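Local coordinates for protein denovo NTF2 (Synthetic construct, PDB 6W40) that is a de novo designed NTF2-like protein, made as part of an effort to build proteins with diverse pocket structures and probably intended as a scaffold for them, at residues 97-105 / 112-120. Residues are numbered along the deposited sequence; the frame is centred on the assembly and turned at random.
Sequences HDEDVELIV and IKKVRIIIR
Glu102 and Ile104 pair with Ile118 and Arg116 along the antiparallel ladder that joins the two strands of the C-terminal hairpin in a curled NTF2-like sheet. Each pair exchanges two backbone hydrogen bonds, the shortest running from Arg116 N to Ile104 O (2.8 Å), and the axes of 100-105 and 112-119 run at 172° to each other, close to antiparallel. As in any such ladder, alternate residues face opposite sides. On one side Val101, Leu103 and Val105 share a buried face with Val115, Ile117 and Ile119. Leu103 and Ile117 lie alongside each other, pointing the same way, with Leu103 CD2 3.9 Å from Ile117 CG1. Val101 sends CG2 anti to its own N (CG1 at chi1 59°), which brings that methyl 3.9 Å from Ile117 CG2 and 4.1 Å from Ile119 CG1. Near the turn, where Lys113 and Lys114 form a classic beta bulge, Val105 CG1 packs on Ile112 CG2 at 3.7 Å. The other side is more polar: Arg116 lays its CB 4.1 Å from Ile104 CB, then runs extended to a salt bridge with Asp40. Strands 81-90 and 35-41 flank the hairpin in the sheet, while helix 51-65 covers Ile117 and Ile119 through Leu58, Leu61 and Trp65.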
loop_
_atom_site.group_PDB
_atom_site.type_symbol
_atom_site.label_atom_id
_atom_site.label_comp_id
_atom_site.label_asym_id
_atom_site.label_seq_id
_atom_site.Cartn_x
_atom_site.Cartn_y
_atom_site.Cartn_z
ATOM N N HIS A 97 -10.188 16.629 -12.061
ATOM C CA HIS A 97 -9.809 16.920 -10.683
ATOM C C HIS A 97 -8.753 15.949 -10.172
ATOM O O HIS A 97 -8.681 15.676 -8.971
ATOM C CB HIS A 97 -11.032 16.904 -9.766
ATOM C CG HIS A 97 -12.065 17.928 -10.121
ATOM N ND1 HIS A 97 -12.906 17.790 -11.204
ATOM C CD2 HIS A 97 -12.385 19.108 -9.542
ATOM C CE1 HIS A 97 -13.704 18.841 -11.273
ATOM N NE2 HIS A 97 -13.408 19.656 -10.277
ATOM N N ASP A 98 -7.921 15.421 -11.069
ATOM C CA ASP A 98 -6.831 14.528 -10.678
ATOM C C ASP A 98 -5.551 15.345 -10.494
ATOM O O ASP A 98 -4.587 15.241 -11.250
ATOM C CB ASP A 98 -6.643 13.428 -11.716
ATOM C CG ASP A 98 -7.879 12.567 -11.890
ATOM O OD1 ASP A 98 -8.684 12.477 -10.943
ATOM O OD2 ASP A 98 -8.039 11.973 -12.977
ATOM N N GLU A 99 -5.557 16.181 -9.462
ATOM C CA GLU A 99 -4.410 17.037 -9.202
ATOM C C GLU A 99 -3.286 16.248 -8.540
ATOM O O GLU A 99 -3.519 15.263 -7.833
ATOM C CB GLU A 99 -4.811 18.225 -8.327
ATOM C CG GLU A 99 -5.738 19.210 -9.025
ATOM C CD GLU A 99 -6.356 20.205 -8.067
ATOM O OE1 GLU A 99 -6.205 20.018 -6.842
ATOM O OE2 GLU A 99 -6.993 21.172 -8.537
ATOM N N ASP A 100 -2.054 16.685 -8.791
ATOM C CA ASP A 100 -0.893 16.051 -8.183
ATOM C C ASP A 100 -0.869 16.322 -6.684
ATOM O O ASP A 100 -1.196 17.421 -6.229
ATOM C CB ASP A 100 0.394 16.560 -8.830
ATOM C CG ASP A 100 0.507 16.172 -10.293
ATOM O OD1 ASP A 100 -0.480 15.651 -10.854
ATOM O OD2 ASP A 100 1.589 16.383 -10.880
ATOM N N VAL A 101 -0.472 15.311 -5.916
ATOM C CA VAL A 101 -0.513 15.376 -4.461
ATOM C C VAL A 101 0.713 14.670 -3.898
ATOM O O VAL A 101 1.151 13.640 -4.421
ATOM C CB VAL A 101 -1.817 14.756 -3.908
ATOM C CG1 VAL A 101 -1.950 13.299 -4.337
ATOM C CG2 VAL A 101 -1.883 14.886 -2.391
ATOM N N GLU A 102 1.282 15.247 -2.843
ATOM C CA GLU A 102 2.336 14.615 -2.064
ATOM C C GLU A 102 1.816 14.400 -0.651
ATOM O O GLU A 102 1.233 15.312 -0.057
ATOM C CB GLU A 102 3.607 15.466 -2.042
ATOM C CG GLU A 102 4.734 14.866 -1.214
ATOM C CD GLU A 102 5.983 15.724 -1.208
ATOM O OE1 GLU A 102 6.061 16.674 -2.015
ATOM O OE2 GLU A 102 6.889 15.449 -0.393
ATOM N N LEU A 103 2.015 13.197 -0.118
ATOM C CA LEU A 103 1.525 12.854 1.208
ATOM C C LEU A 103 2.675 12.350 2.064
ATOM O O LEU A 103 3.473 11.523 1.614
ATOM C CB LEU A 103 0.414 11.803 1.139
ATOM C CG LEU A 103 -0.802 12.196 0.299
ATOM C CD1 LEU A 103 -0.688 11.629 -1.109
ATOM C CD2 LEU A 103 -2.090 11.752 0.971
ATOM N N ILE A 104 2.753 12.852 3.292
ATOM C CA ILE A 104 3.768 12.446 4.255
ATOM C C ILE A 104 3.055 11.958 5.506
ATOM O O ILE A 104 2.311 12.717 6.139
ATOM C CB ILE A 104 4.739 13.591 4.578
ATOM C CG1 ILE A 104 5.499 13.995 3.315
ATOM C CG2 ILE A 104 5.701 13.178 5.683
ATOM C CD1 ILE A 104 6.200 15.319 3.429
ATOM N N VAL A 105 3.276 10.694 5.856
ATOM C CA VAL A 105 2.613 10.054 6.985
ATOM C C VAL A 105 3.682 9.602 7.967
ATOM O O VAL A 105 4.588 8.844 7.601
ATOM C CB VAL A 105 1.746 8.867 6.541
ATOM C CG1 VAL A 105 1.147 8.166 7.753
ATOM C CG2 VAL A 105 0.658 9.337 5.589
ATOM N N ILE A 112 -0.925 6.636 13.427
ATOM C CA ILE A 112 -0.546 7.761 12.579
ATOM C C ILE A 112 -0.482 9.009 13.455
ATOM O O ILE A 112 -1.505 9.473 13.965
ATOM C CB ILE A 112 -1.522 7.946 11.414
ATOM C CG1 ILE A 112 -1.585 6.679 10.558
ATOM C CG2 ILE A 112 -1.109 9.134 10.567
ATOM C CD1 ILE A 112 -2.561 6.769 9.404
ATOM N N LYS A 113 0.723 9.549 13.634
ATOM C CA LYS A 113 0.932 10.717 14.481
ATOM C C LYS A 113 0.892 12.025 13.704
ATOM O O LYS A 113 0.523 13.060 14.271
ATOM C CB LYS A 113 2.270 10.598 15.220
ATOM C CG LYS A 113 2.590 11.767 16.149
ATOM C CD LYS A 113 1.507 11.962 17.203
ATOM C CE LYS A 113 1.729 13.245 17.993
ATOM N NZ LYS A 113 1.616 14.458 17.136
ATOM N N LYS A 114 1.252 12.011 12.421
ATOM C CA LYS A 114 1.254 13.236 11.634
ATOM C C LYS A 114 0.973 12.916 10.173
ATOM O O LYS A 114 1.503 11.944 9.628
ATOM C CB LYS A 114 2.589 13.976 11.766
ATOM C CG LYS A 114 2.617 15.334 11.090
ATOM C CD LYS A 114 3.949 16.026 11.311
ATOM C CE LYS A 114 3.945 17.416 10.710
ATOM N NZ LYS A 114 5.243 18.113 10.917
ATOM N N VAL A 115 0.133 13.741 9.550
ATOM C CA VAL A 115 -0.158 13.661 8.124
ATOM C C VAL A 115 0.081 15.035 7.517
ATOM O O VAL A 115 -0.388 16.044 8.053
ATOM C CB VAL A 115 -1.603 13.205 7.847
ATOM C CG1 VAL A 115 -1.873 13.175 6.348
ATOM C CG2 VAL A 115 -1.864 11.845 8.462
ATOM N N ARG A 116 0.812 15.075 6.407
ATOM C CA ARG A 116 0.986 16.295 5.630
ATOM C C ARG A 116 0.528 16.033 4.205
ATOM O O ARG A 116 0.879 15.006 3.616
ATOM C CB ARG A 116 2.438 16.778 5.642
ATOM C CG ARG A 116 2.628 18.081 4.879
ATOM C CD ARG A 116 4.031 18.643 5.015
ATOM N NE ARG A 116 4.122 19.976 4.426
ATOM C CZ ARG A 116 5.236 20.697 4.365
ATOM N NH1 ARG A 116 6.370 20.217 4.857
ATOM N NH2 ARG A 116 5.217 21.901 3.810
ATOM N N ILE A 117 -0.255 16.958 3.659
ATOM C CA ILE A 117 -0.793 16.837 2.311
ATOM C C ILE A 117 -0.526 18.142 1.577
ATOM O O ILE A 117 -0.909 19.218 2.053
ATOM C CB ILE A 117 -2.295 16.507 2.320
ATOM C CG1 ILE A 117 -2.513 15.101 2.887
ATOM C CG2 ILE A 117 -2.877 16.627 0.919
ATOM C CD1 ILE A 117 -3.955 14.668 2.947
ATOM N N ILE A 118 0.136 18.048 0.426
ATOM C CA ILE A 118 0.502 19.204 -0.383
ATOM C C ILE A 118 -0.104 19.013 -1.766
ATOM O O ILE A 118 0.171 18.011 -2.438
ATOM C CB ILE A 118 2.025 19.381 -0.469
ATOM C CG1 ILE A 118 2.620 19.507 0.934
ATOM C CG2 ILE A 118 2.373 20.597 -1.315
ATOM C CD1 ILE A 118 4.126 19.439 0.967
ATOM N N ILE A 119 -0.929 19.968 -2.186
ATOM C CA ILE A 119 -1.609 19.918 -3.473
ATOM C C ILE A 119 -1.221 21.154 -4.267
ATOM O O ILE A 119 -1.370 22.282 -3.782
ATOM C CB ILE A 119 -3.137 19.838 -3.307
ATOM C CG1 ILE A 119 -3.517 18.660 -2.408
ATOM C CG2 ILE A 119 -3.811 19.711 -4.662
ATOM C CD1 ILE A 119 -5.002 18.559 -2.141
ATOM N N ARG A 120 -0.722 20.943 -5.481
ATOM C CA ARG A 120 -0.414 22.048 -6.381
ATOM C C ARG A 120 -1.327 22.007 -7.601
ATOM O O ARG A 120 -1.807 20.943 -7.996
ATOM C CB ARG A 120 1.051 22.007 -6.823
ATOM C CG ARG A 120 2.060 22.128 -5.692
ATOM C CD ARG A 120 3.378 22.683 -6.212
ATOM N NE ARG A 120 3.779 22.051 -7.466
ATOM C CZ ARG A 120 4.745 22.508 -8.256
ATOM N NH1 ARG A 120 5.408 23.607 -7.925
ATOM N NH2 ARG A 120 5.044 21.869 -9.380
ATOM O OXT ARG A 120 -1.604 23.033 -8.222
#